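Local coordinates for protein short-chain type dehydrogenase/reductase (Mycobacterium ulcerans, PDB 3SVT) that probably acts as an NAD-dependent oxidoreductase of the short-chain dehydrogenase/reductase family, built on a Rossmann-type fold, at residues Asp121-Gly126 with Gly162-Thr167; Pro194-Thr199 with Ala204-Ala209; Ala209-Asp214 with Ser265-Pro270. All coordinates share one frame; numbering follows the deposited sequence.

Contact 1: residues Asp121-Gly126 with Gly162-Thr167; sequences DLNVNG and GAYGVT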
# COMPACT_ATOMS: atom_id res chain seq x y z
N ASP B 121 10.94 -2.33 -22.68
CA ASP B 121 11.10 -3.60 -23.33
C ASP B 121 11.93 -4.53 -22.43
O ASP B 121 11.57 -5.67 -22.19
CB ASP B 121 11.73 -3.39 -24.71
CG ASP B 121 11.66 -4.63 -25.61
OD1 ASP B 121 10.67 -5.42 -25.58
OD2 ASP B 121 12.61 -4.79 -26.38
N LEU B 122 13.01 -4.01 -21.89
CA LEU B 122 13.90 -4.80 -21.05
C LEU B 122 13.24 -5.29 -19.76
O LEU B 122 13.27 -6.50 -19.44
CB LEU B 122 15.14 -3.99 -20.71
CG LEU B 122 16.21 -4.71 -19.91
CD1 LEU B 122 16.54 -6.13 -20.52
CD2 LEU B 122 17.45 -3.81 -19.86
N ASN B 123 12.63 -4.35 -19.03
CA ASN B 123 12.08 -4.64 -17.73
C ASN B 123 10.73 -5.33 -17.80
O ASN B 123 10.52 -6.36 -17.15
CB ASN B 123 11.98 -3.35 -16.90
CG ASN B 123 13.35 -2.80 -16.48
OD1 ASN B 123 14.40 -3.37 -16.76
ND2 ASN B 123 13.32 -1.66 -15.81
N VAL B 124 9.80 -4.77 -18.58
CA VAL B 124 8.44 -5.29 -18.64
C VAL B 124 8.33 -6.54 -19.51
O VAL B 124 7.88 -7.59 -19.07
CB VAL B 124 7.44 -4.20 -19.11
CG1 VAL B 124 6.01 -4.71 -19.00
CG2 VAL B 124 7.61 -2.91 -18.29
N ASN B 125 8.77 -6.45 -20.76
CA ASN B 125 8.63 -7.58 -21.67
C ASN B 125 9.63 -8.67 -21.30
O ASN B 125 9.26 -9.83 -21.19
CB ASN B 125 8.75 -7.13 -23.13
CG ASN B 125 7.75 -6.05 -23.48
OD1 ASN B 125 6.68 -5.97 -22.89
ND2 ASN B 125 8.12 -5.18 -24.42
N GLY B 126 10.88 -8.27 -21.07
CA GLY B 126 11.95 -9.19 -20.64
C GLY B 126 11.56 -10.06 -19.47
O GLY B 126 11.69 -11.28 -19.53
N GLY B 162 12.50 8.62 -14.45
CA GLY B 162 11.69 8.28 -15.61
C GLY B 162 11.18 6.85 -15.55
O GLY B 162 10.44 6.48 -14.64
N ALA B 163 11.58 6.03 -16.52
CA ALA B 163 10.99 4.70 -16.72
C ALA B 163 11.37 3.65 -15.65
O ALA B 163 10.74 2.62 -15.54
CB ALA B 163 11.36 4.17 -18.11
N TYR B 164 12.44 3.89 -14.90
CA TYR B 164 12.93 2.88 -13.95
C TYR B 164 11.86 2.44 -12.94
O TYR B 164 11.47 1.25 -12.90
CB TYR B 164 14.21 3.37 -13.24
CG TYR B 164 14.95 2.26 -12.49
CD1 TYR B 164 15.24 1.03 -13.10
CD2 TYR B 164 15.34 2.42 -11.16
CE1 TYR B 164 15.91 0.01 -12.42
CE2 TYR B 164 16.01 1.41 -10.47
CZ TYR B 164 16.29 0.21 -11.10
OH TYR B 164 16.96 -0.79 -10.41
N GLY B 165 11.36 3.37 -12.14
CA GLY B 165 10.37 3.02 -11.11
C GLY B 165 9.03 2.61 -11.70
O GLY B 165 8.32 1.74 -11.16
N VAL B 166 8.69 3.25 -12.83
CA VAL B 166 7.46 2.95 -13.55
C VAL B 166 7.48 1.47 -13.95
O VAL B 166 6.53 0.73 -13.67
CB VAL B 166 7.37 3.83 -14.81
CG1 VAL B 166 6.26 3.37 -15.73
CG2 VAL B 166 7.24 5.33 -14.44
N THR B 167 8.56 1.03 -14.59
CA THR B 167 8.61 -0.36 -15.08
C THR B 167 8.79 -1.33 -13.95
O THR B 167 8.23 -2.41 -13.99
CB THR B 167 9.73 -0.60 -16.12
OG1 THR B 167 10.99 -0.22 -15.57
CG2 THR B 167 9.46 0.17 -17.45
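T167 OG1 sits in a cluster of polar groups. N123 ND2 donates to T167 OG1 over 2.7 Å, with an N-H...O angle of 166° and the hydroxyl nearly in the amide plane. The same hydroxyl lies 2.9 Å from A163 O and 3.1 Å from Y164 O, two carbonyls one turn back in its own helix; its single proton can serve one of them at a time. With chi1 at 56°, OG1 stands between the backbone N and the carbonyl carbon of T167, within reach of all three groups. Next to this bond the two side chains cross at about a right angle, and N123 CB lies 3.6 Å from T167 CB.

These are the long helices 113-140 and 163-182 of the short-chain dehydrogenase fold, running almost parallel here with 9.8 Å between the axes of the two short segments. Y164 opens the family's YxxxK sequence, and N123 probably matches the asparagine of its NVxG sequence; in relatives both belong to the active site, so the bond probably lies beside it. N123 ND2 meets the Y164 ring obliquely, 4.3 Å from Y164 CD1. Helix 113-140 widens into a pi-type turn at 121-125. N123 OD1 takes the backbone N-H of G101, so both ends of the amide are held and its rotation is fixed.

On the other flank, V124 CG2 packs 3.7 Å from T167 CG2, and V124 also touches V120 of a second subunit. N125 ND2 bonds to the anti lone pair of D121 OD1 (2.8 Å), while N125 OD1 accepts from W116 NE1 of that subunit.

Contact 2: residues Pro194-Thr199 with Ala204-Ala209; sequences PGLIRT and AITESA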
# COMPACT_ATOMS: atom_id res chain seq x y z
N PRO B 194 15.57 -3.94 -3.73
CA PRO B 194 16.76 -3.45 -3.07
C PRO B 194 16.83 -1.93 -3.04
O PRO B 194 16.32 -1.27 -3.95
CB PRO B 194 17.91 -3.99 -3.91
CG PRO B 194 17.33 -4.81 -4.97
CD PRO B 194 15.87 -4.65 -4.99
N GLY B 195 17.45 -1.38 -2.01
CA GLY B 195 17.71 0.05 -1.95
C GLY B 195 19.07 0.33 -2.60
O GLY B 195 19.38 -0.20 -3.66
N LEU B 196 19.89 1.12 -1.94
CA LEU B 196 21.21 1.42 -2.46
C LEU B 196 22.10 0.26 -2.12
O LEU B 196 22.39 0.03 -0.96
CB LEU B 196 21.75 2.72 -1.86
CG LEU B 196 23.04 3.23 -2.49
CD1 LEU B 196 22.86 3.48 -4.00
CD2 LEU B 196 23.53 4.50 -1.76
N ILE B 197 22.51 -0.48 -3.15
CA ILE B 197 23.41 -1.59 -2.99
C ILE B 197 24.73 -1.24 -3.64
O ILE B 197 24.76 -0.73 -4.76
CB ILE B 197 22.84 -2.88 -3.63
CG1 ILE B 197 21.41 -3.16 -3.15
CG2 ILE B 197 23.71 -4.06 -3.28
CD1 ILE B 197 21.25 -3.10 -1.63
N ARG B 198 25.83 -1.53 -2.95
CA ARG B 198 27.17 -1.25 -3.50
C ARG B 198 27.51 -2.26 -4.60
O ARG B 198 27.74 -3.43 -4.31
CB ARG B 198 28.23 -1.28 -2.40
CG ARG B 198 28.17 -0.06 -1.47
CD ARG B 198 29.09 -0.23 -0.26
NE ARG B 198 30.49 -0.17 -0.66
CZ ARG B 198 31.14 0.95 -0.98
NH1 ARG B 198 30.53 2.14 -0.94
NH2 ARG B 198 32.43 0.88 -1.35
N THR B 199 27.45 -1.81 -5.85
CA THR B 199 28.00 -2.55 -6.98
C THR B 199 28.90 -1.59 -7.78
O THR B 199 28.83 -0.37 -7.60
CB THR B 199 26.91 -3.09 -7.90
OG1 THR B 199 26.25 -1.99 -8.54
CG2 THR B 199 25.89 -3.93 -7.12
N ALA B 204 29.59 5.63 -8.81
CA ALA B 204 29.45 7.09 -8.97
C ALA B 204 28.58 7.68 -7.86
O ALA B 204 28.99 8.64 -7.21
CB ALA B 204 28.88 7.44 -10.34
N ILE B 205 27.39 7.09 -7.65
CA ILE B 205 26.46 7.54 -6.60
C ILE B 205 26.99 7.21 -5.20
O ILE B 205 27.16 8.13 -4.38
CB ILE B 205 25.05 6.89 -6.77
N THR B 206 27.27 5.93 -4.93
CA THR B 206 27.70 5.47 -3.57
C THR B 206 28.92 6.21 -3.02
O THR B 206 29.05 6.35 -1.80
CB THR B 206 27.97 3.92 -3.47
OG1 THR B 206 29.16 3.56 -4.19
CG2 THR B 206 26.78 3.10 -3.96
N GLU B 207 29.80 6.67 -3.91
CA GLU B 207 31.01 7.36 -3.49
C GLU B 207 30.95 8.90 -3.63
O GLU B 207 31.87 9.58 -3.19
CB GLU B 207 32.23 6.79 -4.22
N SER B 208 29.88 9.43 -4.22
CA SER B 208 29.73 10.90 -4.37
C SER B 208 29.23 11.54 -3.06
O SER B 208 28.35 11.00 -2.40
CB SER B 208 28.79 11.23 -5.52
OG SER B 208 27.98 12.34 -5.20
N ALA B 209 29.81 12.68 -2.70
CA ALA B 209 29.52 13.31 -1.40
C ALA B 209 28.06 13.76 -1.22
O ALA B 209 27.45 13.49 -0.19
CB ALA B 209 30.46 14.48 -1.17
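The end of strand 187-198 faces the short helix 203-207, closest at R198 and T206, whose CA atoms are 6.7 Å apart. In the short-chain dehydrogenase fold the last part of this strand, beyond the PG sequence (P194 and G195) and still bonded to G225 through the backbones of L196 and R198, leads into the short helix that in relatives flanks the substrate pocket.

T206 carries the contact. Its CG2, anti to the carbonyl carbon, rests against the branched end of L196, 3.9 Å from L196 CD1 and 4.0 Å from L196 CG; the two side chains meet at a slant. L196 reaches it because its CG is anti to the backbone N (chi1 -172°), which carries the isopropyl group toward T206.

From the other side comes R198. Its chain bends at chi3 (70°), bringing the guanidinium beside T206, but R198 NH1 stays 3.8 Å from T206 OG1, too far for a bond. The polar partner of R198 NH1 is Q224 OE1, and R198 NE has a long, weak ion pair with E226. Q224 also ties the two segments together, since its NE2 donates to T206 O. Just past T206 the chain turns toward the next helix: S208 N bonds to I205 O over 3.0 Å, and S208 OG caps L211 N weakly.

Contact 3: residues Ala209-Asp214 with Ser265-Pro270; sequences AELSSD and SAMLEP
Two helical segments, the start of helix 209-218 and the start of helix 265-272, meet near their first turns, where E210 CA and A266 CA stand 6.6 Å apart. Helix 265-272 is kinked at P270, whose nitrogen makes no bond to the preceding turn.

The closest touch is small and carbon-only: A266 CB sits 3.7 Å from E210 CB and 3.8 Å from E210 CG. A266 thus presses its one methyl on the base of the glutamate side chain and not on its charge. E210 bends at chi2 (82°), which folds the carboxylate back over the beginning of its own helix and brings E210 OE1 near its own backbone N. The start of a helix would be expected to favour a negative charge there.

Deeper in, L211 points its CD1 at M267 CB, 4.3 Å away. M267 meets the leucine through CB; its chain, extended at all three torsions, carries the sulfur and terminal methyl away. L211 also rests on F264, just ahead of the second helix, and is the buried member of the contact.

This joins helix 209-218, which follows helix 203-207, to the C-terminal part of the chain, well out on the periphery of the Rossmann-type core. Polar links lie to one side: S265 OG bonds to D263 OD1, D214 OD1 forms a salt bridge with R260, and D214 OD2 accepts from D263 N. The touch between the helices is carbon on carbon and so without directional preference; the directional bonds nearby are those of D214 to R260 and D263.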
# COMPACT_ATOMS: atom_id res chain seq x y z
N ALA B 209 29.81 12.68 -2.70
CA ALA B 209 29.52 13.31 -1.40
C ALA B 209 28.06 13.76 -1.22
O ALA B 209 27.45 13.49 -0.19
CB ALA B 209 30.46 14.48 -1.17
N GLU B 210 27.52 14.44 -2.23
CA GLU B 210 26.14 14.92 -2.19
C GLU B 210 25.11 13.79 -2.22
O GLU B 210 24.23 13.76 -1.36
CB GLU B 210 25.87 15.89 -3.34
CG GLU B 210 26.55 17.27 -3.17
CD GLU B 210 28.03 17.31 -3.59
OE1 GLU B 210 28.61 16.28 -4.02
OE2 GLU B 210 28.61 18.43 -3.50
N LEU B 211 25.22 12.87 -3.17
CA LEU B 211 24.23 11.79 -3.30
C LEU B 211 24.36 10.71 -2.21
O LEU B 211 23.35 10.18 -1.73
CB LEU B 211 24.31 11.16 -4.68
CG LEU B 211 24.07 12.12 -5.85
CD1 LEU B 211 24.46 11.47 -7.17
CD2 LEU B 211 22.63 12.59 -5.88
N SER B 212 25.58 10.38 -1.81
CA SER B 212 25.77 9.45 -0.68
C SER B 212 25.18 10.04 0.60
O SER B 212 24.59 9.33 1.38
CB SER B 212 27.24 9.10 -0.46
OG SER B 212 27.97 10.19 0.09
N SER B 213 25.36 11.35 0.78
CA SER B 213 24.82 12.04 1.95
C SER B 213 23.28 12.06 1.95
O SER B 213 22.63 11.84 3.00
CB SER B 213 25.37 13.48 2.00
OG SER B 213 24.74 14.20 3.04
N ASP B 214 22.69 12.33 0.78
CA ASP B 214 21.24 12.34 0.66
C ASP B 214 20.69 10.93 0.95
O ASP B 214 19.76 10.78 1.72
CB ASP B 214 20.79 12.83 -0.73
CG ASP B 214 19.27 13.13 -0.78
OD1 ASP B 214 18.83 14.12 -0.15
OD2 ASP B 214 18.52 12.36 -1.43
N SER B 265 19.10 16.32 -7.21
CA SER B 265 19.23 17.74 -7.57
C SER B 265 20.66 18.15 -7.82
O SER B 265 20.98 18.70 -8.86
CB SER B 265 18.71 18.64 -6.45
OG SER B 265 17.33 18.56 -6.39
N ALA B 266 21.51 17.87 -6.84
CA ALA B 266 22.91 18.31 -6.84
C ALA B 266 23.65 17.88 -8.12
O ALA B 266 24.43 18.64 -8.67
CB ALA B 266 23.62 17.76 -5.58
N MET B 267 23.37 16.67 -8.58
CA MET B 267 23.93 16.16 -9.84
C MET B 267 23.30 16.84 -11.07
O MET B 267 24.00 17.19 -12.01
CB MET B 267 23.71 14.63 -9.92
CG MET B 267 24.06 13.96 -11.29
SD MET B 267 23.86 12.14 -11.36
CE MET B 267 24.36 11.80 -13.04
N LEU B 268 21.97 17.01 -11.04
CA LEU B 268 21.19 17.35 -12.25
C LEU B 268 20.99 18.85 -12.47
O LEU B 268 20.93 19.31 -13.63
CB LEU B 268 19.82 16.64 -12.21
CG LEU B 268 19.82 15.09 -12.15
CD1 LEU B 268 18.39 14.55 -12.04
CD2 LEU B 268 20.53 14.46 -13.36
N GLU B 269 20.91 19.62 -11.39
CA GLU B 269 20.68 21.08 -11.52
C GLU B 269 21.71 21.78 -12.41
O GLU B 269 21.34 22.57 -13.26
CB GLU B 269 20.60 21.77 -10.14
CG GLU B 269 20.12 23.24 -10.19
CD GLU B 269 21.24 24.28 -10.44
OE1 GLU B 269 22.44 23.95 -10.36
OE2 GLU B 269 20.90 25.46 -10.71
N PRO B 270 23.01 21.51 -12.21
CA PRO B 270 24.01 22.16 -13.09
C PRO B 270 23.92 21.79 -14.60
O PRO B 270 24.37 22.57 -15.45
CB PRO B 270 25.35 21.68 -12.51
CG PRO B 270 25.02 21.37 -11.04
CD PRO B 270 23.64 20.79 -11.09

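How the contacts relate
Followed from the N terminus, the contacts come in series, and none nests in or crosses another. Contact 1 closes a loop of 35 residues that includes strand 144-149 and brings helices 113-140 and 163-182 together deep in the fold. The chain then runs along helix 163-182 into strand 187-198, where contact 2 closes a tight four-residue loop onto helix 203-207. Contact 3 begins at A209, where contact 2 ends, and spans 50 residues, with helix 227-238 and strand 249-252, to reach the C-terminal helix 265-272. Contacts 2 and 3 also touch, T206 O lying 3.6 Å from S212 CB; contact 1 stays apart, about 7 Å from contact 2 at the nearest atoms.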